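Local coordinates for mandelate racemase/muconate lactonizing enzyme family protein (Bradyrhizobium sp. ORS 278, PDB 3TOY) that belongs to the mandelate racemase/muconate lactonizing enzyme family of the enolase superfamily and binds calcium in its C-terminal barrel domain, at residues E251-H256 with A285-F290; L305-Q310 with I316-H321. One frame throughout, in Å; residues are numbered along the deposited sequence.

Contact 1: E251-H256 with A285-F290; sequences ENLSGH and AGASDF
The backbones of His256, in the first turn of helix 253-262, and Ala287, in the loop after helix 275-285, come within 4.8 Å of each other, measured CA to CA. No hydrogen bond crosses here. The methyl group of Ala287 rests on the first turn of the helix, with Ala287 CB 3.8 Å from Leu253 O. It also meets the CB of His256, and His256 CB is 3.3 Å from Ala287 O. Leu253 CB lies 4.1 Å from Ala285 CB. Leu253 CG lies anti to the carbonyl carbon (chi1 -60°), which brings Leu253 CD2 to 4.2 Å from Ala287 CB. Both segments belong to the enolase-type (beta/alpha) barrel, where the start of one barrel helix meets the end of the next and the loop after it. Helix 275-285 ends in a Schellman motif, and Gly286 takes the positive phi (65°) that this needs. Helix 253-262 starts with Asn252 as N-cap; Asn252 OD1 accepts from Gly255 N at 2.9 Å. Two donors of His256, the backbone N and ring ND1, grip Asn252 O from opposite faces of the carbonyl plane. The bond from His256 ND1 to Asn252 O is 3.0 Å long and lies near the ring plane, which helps hold the imidazole in this rotation. Glu251 also makes a salt bridge to Arg115 of the second subunit, and Asp289 one to Arg260.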
ATOM      1  N   GLU A 251       6.139  15.115 -18.485  1.00 20.41           N
ATOM      2  CA  GLU A 251       6.235  15.478 -17.064  1.00 24.34           C
ATOM      3  C   GLU A 251       5.187  14.735 -16.238  1.00 20.98           C
ATOM      4  O   GLU A 251       5.254  14.734 -15.009  1.00 24.09           O
ATOM      5  CB  GLU A 251       5.983  16.984 -16.859  1.00 27.82           C
ATOM      6  CG  GLU A 251       6.941  17.906 -17.626  1.00 32.64           C
ATOM      7  CD  GLU A 251       6.372  18.381 -18.968  1.00 34.10           C
ATOM      8  OE1 GLU A 251       5.538  17.663 -19.560  1.00 27.08           O
ATOM      9  OE2 GLU A 251       6.779  19.482 -19.431  1.00 31.90           O
ATOM     10  N   ASN A 252       4.202  14.164 -16.922  1.00 22.26           N
ATOM     11  CA  ASN A 252       3.055  13.570 -16.243  1.00 20.20           C
ATOM     12  C   ASN A 252       3.379  12.100 -15.952  1.00 20.14           C
ATOM     13  O   ASN A 252       2.962  11.208 -16.675  1.00 21.87           O
ATOM     14  CB  ASN A 252       1.797  13.747 -17.102  1.00 21.93           C
ATOM     15  CG  ASN A 252       0.497  13.395 -16.357  1.00 26.26           C
ATOM     16  OD1 ASN A 252       0.520  12.972 -15.197  1.00 24.94           O
ATOM     17  ND2 ASN A 252      -0.638  13.587 -17.025  1.00 25.07           N
ATOM     18  N   LEU A 253       4.192  11.877 -14.920  1.00 19.24           N
ATOM     19  CA  LEU A 253       4.647  10.531 -14.594  1.00 20.06           C
ATOM     20  C   LEU A 253       3.461   9.709 -14.068  1.00 19.67           C
ATOM     21  O   LEU A 253       3.336   8.510 -14.391  1.00 22.78           O
ATOM     22  CB  LEU A 253       5.752  10.570 -13.532  1.00 20.69           C
ATOM     23  CG  LEU A 253       7.023  11.358 -13.936  1.00 22.62           C
ATOM     24  CD1 LEU A 253       8.039  11.429 -12.779  1.00 23.58           C
ATOM     25  CD2 LEU A 253       7.627  10.759 -15.175  1.00 22.37           C
ATOM     26  N   SER A 254       2.649  10.333 -13.216  1.00 19.92           N
ATOM     27  CA  SER A 254       1.424   9.669 -12.688  1.00 22.68           C
ATOM     28  C   SER A 254       0.468   9.274 -13.790  1.00 22.86           C
ATOM     29  O   SER A 254      -0.116   8.186 -13.759  1.00 20.86           O
ATOM     30  CB  SER A 254       0.706  10.564 -11.666  1.00 24.66           C
ATOM     31  OG  SER A 254       1.544  10.706 -10.517  1.00 30.32           O
ATOM     32  N   GLY A 255       0.284  10.158 -14.767  1.00 22.95           N
ATOM     33  CA  GLY A 255      -0.569   9.842 -15.913  1.00 24.28           C
ATOM     34  C   GLY A 255      -0.002   8.704 -16.754  1.00 22.72           C
ATOM     35  O   GLY A 255      -0.725   7.797 -17.152  1.00 21.05           O
ATOM     36  N   HIS A 256       1.302   8.742 -17.029  1.00 20.38           N
ATOM     37  CA  HIS A 256       1.937   7.602 -17.692  1.00 24.52           C
ATOM     38  C   HIS A 256       1.680   6.301 -16.919  1.00 21.28           C
ATOM     39  O   HIS A 256       1.342   5.267 -17.509  1.00 20.82           O
ATOM     40  CB  HIS A 256       3.446   7.813 -17.841  1.00 19.40           C
ATOM     41  CG  HIS A 256       3.843   8.540 -19.100  1.00 25.74           C
ATOM     42  ND1 HIS A 256       4.014   9.905 -19.148  1.00 27.19           N
ATOM     43  CD2 HIS A 256       4.136   8.081 -20.341  1.00 25.77           C
ATOM     44  CE1 HIS A 256       4.388  10.262 -20.369  1.00 24.49           C
ATOM     45  NE2 HIS A 256       4.449   9.174 -21.119  1.00 23.98           N
ATOM     46  N   ALA A 285       7.656   6.075  -9.767  1.00 21.97           N
ATOM     47  CA  ALA A 285       6.240   6.216 -10.057  1.00 23.62           C
ATOM     48  C   ALA A 285       5.675   5.073 -10.927  1.00 23.30           C
ATOM     49  O   ALA A 285       4.461   4.947 -11.059  1.00 24.64           O
ATOM     50  CB  ALA A 285       5.968   7.564 -10.710  1.00 22.85           C
ATOM     51  N   GLY A 286       6.544   4.225 -11.477  1.00 19.54           N
ATOM     52  CA  GLY A 286       6.131   3.163 -12.406  1.00 23.57           C
ATOM     53  C   GLY A 286       5.558   3.735 -13.706  1.00 23.56           C
ATOM     54  O   GLY A 286       4.613   3.205 -14.257  1.00 22.09           O
ATOM     55  N   ALA A 287       6.162   4.798 -14.206  1.00 22.56           N
ATOM     56  CA  ALA A 287       5.649   5.479 -15.410  1.00 21.23           C
ATOM     57  C   ALA A 287       5.604   4.604 -16.692  1.00 21.23           C
ATOM     58  O   ALA A 287       4.689   4.757 -17.512  1.00 24.10           O
ATOM     59  CB  ALA A 287       6.462   6.751 -15.660  1.00 19.73           C
ATOM     60  N   SER A 288       6.585   3.726 -16.894  1.00 21.26           N
ATOM     61  CA  SER A 288       6.665   3.003 -18.174  1.00 21.62           C
ATOM     62  C   SER A 288       7.223   1.590 -18.067  1.00 19.87           C
ATOM     63  O   SER A 288       7.829   1.222 -17.059  1.00 24.02           O
ATOM     64  CB  SER A 288       7.496   3.819 -19.164  1.00 25.44           C
ATOM     65  OG  SER A 288       8.853   3.884 -18.718  1.00 24.27           O
ATOM     66  N   ASP A 289       6.980   0.787 -19.109  1.00 18.72           N
ATOM     67  CA  ASP A 289       7.516  -0.559 -19.205  1.00 19.48           C
ATOM     68  C   ASP A 289       8.889  -0.559 -19.778  1.00 22.09           C
ATOM     69  O   ASP A 289       9.705  -1.387 -19.387  1.00 19.91           O
ATOM     70  CB  ASP A 289       6.622  -1.424 -20.107  1.00 19.55           C
ATOM     71  CG  ASP A 289       5.216  -1.507 -19.569  1.00 21.84           C
ATOM     72  OD1 ASP A 289       5.060  -2.101 -18.486  1.00 20.43           O
ATOM     73  OD2 ASP A 289       4.279  -0.963 -20.178  1.00 22.09           O
ATOM     74  N   PHE A 290       9.116   0.353 -20.731  1.00 20.11           N
ATOM     75  CA  PHE A 290      10.399   0.493 -21.414  1.00 18.32           C
ATOM     76  C   PHE A 290      10.852   1.944 -21.172  1.00 20.29           C
ATOM     77  O   PHE A 290      10.018   2.826 -20.918  1.00 20.42           O
ATOM     78  CB  PHE A 290      10.202   0.351 -22.941  1.00 17.30           C
ATOM     79  CG  PHE A 290       9.695  -1.018 -23.399  1.00 20.92           C
ATOM     80  CD1 PHE A 290       9.848  -2.149 -22.607  1.00 24.28           C
ATOM     81  CD2 PHE A 290       9.112  -1.157 -24.653  1.00 19.71           C
ATOM     82  CE1 PHE A 290       9.401  -3.385 -23.071  1.00 24.35           C
ATOM     83  CE2 PHE A 290       8.676  -2.397 -25.120  1.00 24.15           C
ATOM     84  CZ  PHE A 290       8.838  -3.499 -24.330  1.00 22.76           C
TER

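Contact 2: L305-Q310 with I316-H321; sequences LNVAGQ and IPMSSH. With P4C (O-acetaldehydyl-hexaethylene glycol), chain H; ACT (acetate ion), chain F.
Met318 reaches across to the helix backbone at Ala308, with Met318 SD 3.8 Å from Ala308 CA. This joins helix 300-314 of the enolase-type (beta/alpha) barrel to the segment that follows it. The methyl end of Met318 also touches Val307, with Met318 CE 3.9 Å from Val307 CG1, and the two side chains cross at about a right angle. Met318 CG is anti to the backbone N (chi1 -177°) and the chain stays extended beyond it, which carries the thioether across to the helix. Ile291 of strand 290-291 and Trp304 of the same helix also pack on Met318, and backbone bonds to Thr336 and His338 tie it down further. On another side of the helix, Leu305 and Ala308 line a pocket for o-acetaldehydyl-hexaethylene glycol. Leu305 CD1 lies 3.6 Å from C9 of the glycol, and Leu305 O accepts a weak bond from the glycol O1. At the far end of 316-321, Asp294 holds His321 ND1. The other ring nitrogen, His321 NE2, gives an almost straight, in-plane hydrogen bond of 2.8 Å to acetate O, with an N-H...O angle of 172°.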
ATOM      1  N   LEU A 305      25.115   5.903 -18.023  1.00 23.56           N
ATOM      2  CA  LEU A 305      25.613   4.731 -17.300  1.00 26.00           C
ATOM      3  C   LEU A 305      24.935   4.546 -15.928  1.00 23.89           C
ATOM      4  O   LEU A 305      24.681   3.408 -15.493  1.00 25.85           O
ATOM      5  CB  LEU A 305      27.145   4.780 -17.154  1.00 22.45           C
ATOM      6  CG  LEU A 305      27.909   4.695 -18.483  1.00 26.91           C
ATOM      7  CD1 LEU A 305      29.389   5.028 -18.247  1.00 34.23           C
ATOM      8  CD2 LEU A 305      27.762   3.338 -19.190  1.00 27.75           C
ATOM      9  N   ASN A 306      24.653   5.638 -15.237  1.00 24.12           N
ATOM     10  CA  ASN A 306      23.901   5.595 -13.980  0.50 23.28           C
ATOM     11  C   ASN A 306      22.519   4.994 -14.252  1.00 22.21           C
ATOM     12  O   ASN A 306      22.078   4.054 -13.571  1.00 26.33           O
ATOM     13  CB  ASN A 306      23.736   7.025 -13.445  0.50 25.20           C
ATOM     14  CG  ASN A 306      23.097   7.105 -12.045  0.50 25.43           C
ATOM     15  OD1 ASN A 306      22.001   6.563 -11.759  0.50 24.63           O
ATOM     16  ND2 ASN A 306      23.768   7.862 -11.167  0.50 25.40           N
ATOM     17  N   VAL A 307      21.832   5.564 -15.242  1.00 21.68           N
ATOM     18  CA  VAL A 307      20.481   5.090 -15.608  1.00 22.45           C
ATOM     19  C   VAL A 307      20.483   3.619 -16.081  1.00 23.32           C
ATOM     20  O   VAL A 307      19.532   2.890 -15.855  1.00 23.14           O
ATOM     21  CB  VAL A 307      19.798   6.035 -16.657  1.00 20.34           C
ATOM     22  CG1 VAL A 307      18.449   5.448 -17.153  1.00 22.01           C
ATOM     23  CG2 VAL A 307      19.541   7.414 -16.031  1.00 23.52           C
ATOM     24  N   ALA A 308      21.561   3.154 -16.697  1.00 23.67           N
ATOM     25  CA  ALA A 308      21.628   1.768 -17.119  1.00 24.63           C
ATOM     26  C   ALA A 308      21.547   0.848 -15.888  1.00 23.71           C
ATOM     27  O   ALA A 308      20.950  -0.219 -15.965  1.00 23.08           O
ATOM     28  CB  ALA A 308      22.923   1.494 -17.884  1.00 26.09           C
ATOM     29  N   GLY A 309      22.159   1.270 -14.780  1.00 24.39           N
ATOM     30  CA  GLY A 309      22.129   0.469 -13.528  1.00 23.48           C
ATOM     31  C   GLY A 309      20.708   0.445 -12.960  1.00 23.40           C
ATOM     32  O   GLY A 309      20.214  -0.601 -12.517  1.00 23.74           O
ATOM     33  N   GLN A 310      20.051   1.592 -12.982  1.00 23.13           N
ATOM     34  CA  GLN A 310      18.670   1.704 -12.527  1.00 23.08           C
ATOM     35  C   GLN A 310      17.762   0.824 -13.369  1.00 25.75           C
ATOM     36  O   GLN A 310      16.894   0.138 -12.842  1.00 23.26           O
ATOM     37  CB  GLN A 310      18.164   3.138 -12.669  1.00 20.83           C
ATOM     38  CG  GLN A 310      18.835   4.178 -11.768  1.00 22.33           C
ATOM     39  CD  GLN A 310      18.149   5.515 -11.911  1.00 22.62           C
ATOM     40  OE1 GLN A 310      16.926   5.581 -11.929  1.00 24.65           O
ATOM     41  NE2 GLN A 310      18.932   6.596 -12.041  1.00 25.51           N
ATOM     42  N   ILE A 316      13.849  -2.971 -16.820  1.00 20.47           N
ATOM     43  CA  ILE A 316      13.244  -2.126 -17.839  1.00 20.32           C
ATOM     44  C   ILE A 316      14.141  -2.129 -19.073  1.00 21.44           C
ATOM     45  O   ILE A 316      15.281  -1.635 -19.035  1.00 23.57           O
ATOM     46  CB  ILE A 316      13.054  -0.685 -17.335  1.00 19.58           C
ATOM     47  CG1 ILE A 316      12.003  -0.679 -16.215  1.00 22.10           C
ATOM     48  CG2 ILE A 316      12.591   0.252 -18.489  1.00 21.13           C
ATOM     49  CD1 ILE A 316      11.754   0.696 -15.633  1.00 25.58           C
ATOM     50  N   PRO A 317      13.654  -2.720 -20.164  1.00 20.93           N
ATOM     51  CA  PRO A 317      14.436  -2.656 -21.402  1.00 23.37           C
ATOM     52  C   PRO A 317      14.714  -1.201 -21.755  1.00 21.92           C
ATOM     53  O   PRO A 317      13.804  -0.383 -21.764  1.00 23.94           O
ATOM     54  CB  PRO A 317      13.479  -3.246 -22.436  1.00 19.88           C
ATOM     55  CG  PRO A 317      12.657  -4.235 -21.615  1.00 22.36           C
ATOM     56  CD  PRO A 317      12.393  -3.469 -20.341  1.00 20.13           C
ATOM     57  N   MET A 318      15.961  -0.914 -22.106  1.00 20.99           N
ATOM     58  CA  MET A 318      16.415   0.462 -22.310  1.00 21.02           C
ATOM     59  C   MET A 318      16.891   0.664 -23.749  1.00 21.34           C
ATOM     60  O   MET A 318      17.806  -0.020 -24.193  1.00 23.22           O
ATOM     61  CB  MET A 318      17.557   0.742 -21.336  1.00 23.79           C
ATOM     62  CG  MET A 318      18.113   2.154 -21.360  1.00 25.25           C
ATOM     63  SD  MET A 318      19.016   2.387 -19.801  1.00 25.90           S
ATOM     64  CE  MET A 318      20.159   3.738 -20.194  1.00 24.65           C
ATOM     65  N   SER A 319      16.248   1.605 -24.446  1.00 24.39           N
ATOM     66  CA  SER A 319      16.577   1.970 -25.818  1.00 23.03           C
ATOM     67  C   SER A 319      17.176   3.379 -25.828  1.00 25.83           C
ATOM     68  O   SER A 319      17.295   4.002 -24.773  1.00 23.71           O
ATOM     69  CB  SER A 319      15.297   1.915 -26.659  1.00 22.89           C
ATOM     70  OG  SER A 319      14.840   0.574 -26.764  1.00 24.13           O
ATOM     71  N   SER A 320      17.531   3.894 -27.014  1.00 23.27           N
ATOM     72  CA  SER A 320      18.019   5.254 -27.114  1.00 21.49           C
ATOM     73  C   SER A 320      17.046   6.162 -27.848  1.00 18.79           C
ATOM     74  O   SER A 320      16.216   5.715 -28.646  1.00 25.33           O
ATOM     75  CB  SER A 320      19.396   5.271 -27.815  1.00 24.95           C
ATOM     76  OG  SER A 320      19.305   4.614 -29.079  1.00 26.05           O
ATOM     77  N   HIS A 321      17.152   7.458 -27.558  1.00 22.25           N
ATOM     78  CA  HIS A 321      16.455   8.452 -28.345  1.00 23.83           C
ATOM     79  C   HIS A 321      17.447   9.250 -29.195  1.00 23.39           C
ATOM     80  O   HIS A 321      18.265   9.994 -28.653  1.00 26.24           O
ATOM     81  CB  HIS A 321      15.727   9.449 -27.470  1.00 25.36           C
ATOM     82  CG  HIS A 321      14.980  10.474 -28.264  1.00 26.00           C
ATOM     83  ND1 HIS A 321      15.191  11.827 -28.122  1.00 24.02           N
ATOM     84  CD2 HIS A 321      14.034  10.336 -29.221  1.00 25.20           C
ATOM     85  CE1 HIS A 321      14.399  12.484 -28.953  1.00 21.69           C
ATOM     86  NE2 HIS A 321      13.679  11.601 -29.625  1.00 29.06           N
TER
HETATM   87  O1  P4C H 364      26.209   0.499 -15.022  1.00 56.69           O
HETATM   88  C2  P4C H 364      26.519   0.853 -16.379  1.00 51.92           C
HETATM   89  C3  P4C H 364      27.536  -0.112 -16.982  1.00 53.42           C
HETATM   90  O4  P4C H 364      28.870   0.343 -16.731  1.00 54.66           O
HETATM   91  C5  P4C H 364      29.760   0.041 -17.820  1.00 57.00           C
HETATM   92  C6  P4C H 364      31.210   0.389 -17.487  1.00 44.51           C
HETATM   93  O7  P4C H 364      31.409   1.801 -17.535  1.00 57.08           O
HETATM   94  C8  P4C H 364      32.559   2.285 -16.834  1.00 43.06           C
HETATM   95  C9  P4C H 364      32.412   3.798 -16.672  1.00 45.45           C
HETATM   96  O10 P4C H 364      32.169   4.122 -15.299  1.00 58.09           O
HETATM   97  C11 P4C H 364      31.566   5.403 -15.112  1.00 53.54           C
HETATM   98  C12 P4C H 364      31.103   5.532 -13.662  1.00 59.08           C
HETATM   99  O13 P4C H 364      29.898   4.790 -13.436  1.00 49.44           O
HETATM  100  C14 P4C H 364      29.293   5.137 -12.184  1.00 49.63           C
HETATM  101  C15 P4C H 364      28.169   4.153 -11.864  1.00 58.50           C
HETATM  102  O16 P4C H 364      26.946   4.600 -12.454  1.00 50.93           O
HETATM  103  C   ACT F 362      10.768  12.844 -31.462  1.00 40.34           C
HETATM  104  O   ACT F 362      11.898  12.354 -31.712  1.00 33.82           O
HETATM  105  OXT ACT F 362       9.862  12.033 -31.178  1.00 32.00           O
HETATM  106  CH3 ACT F 362      10.502  14.324 -31.499  1.00 39.59           C

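Overall arrangement
Contact 1 closes before contact 2 opens along the chain, and their centres are about 15 Å apart. Both belong to the C-terminal barrel domain. The centre of contact 1 is about 19 Å from the centre of the chain, that of contact 2 about 12 Å. Strand 290-291 connects them: it starts at the end of 285-290 and packs against 316-321. The two contacts touch there directly. Phe290 CD1 lies 3.6 Å from Pro317 CG, and Asp289 O is 3.4 Å from Ile316 CG2. Helix 275-285 thus lies next to both: its end and the loop after it meet 251-256, and Val307 and Gln310 pack on its body.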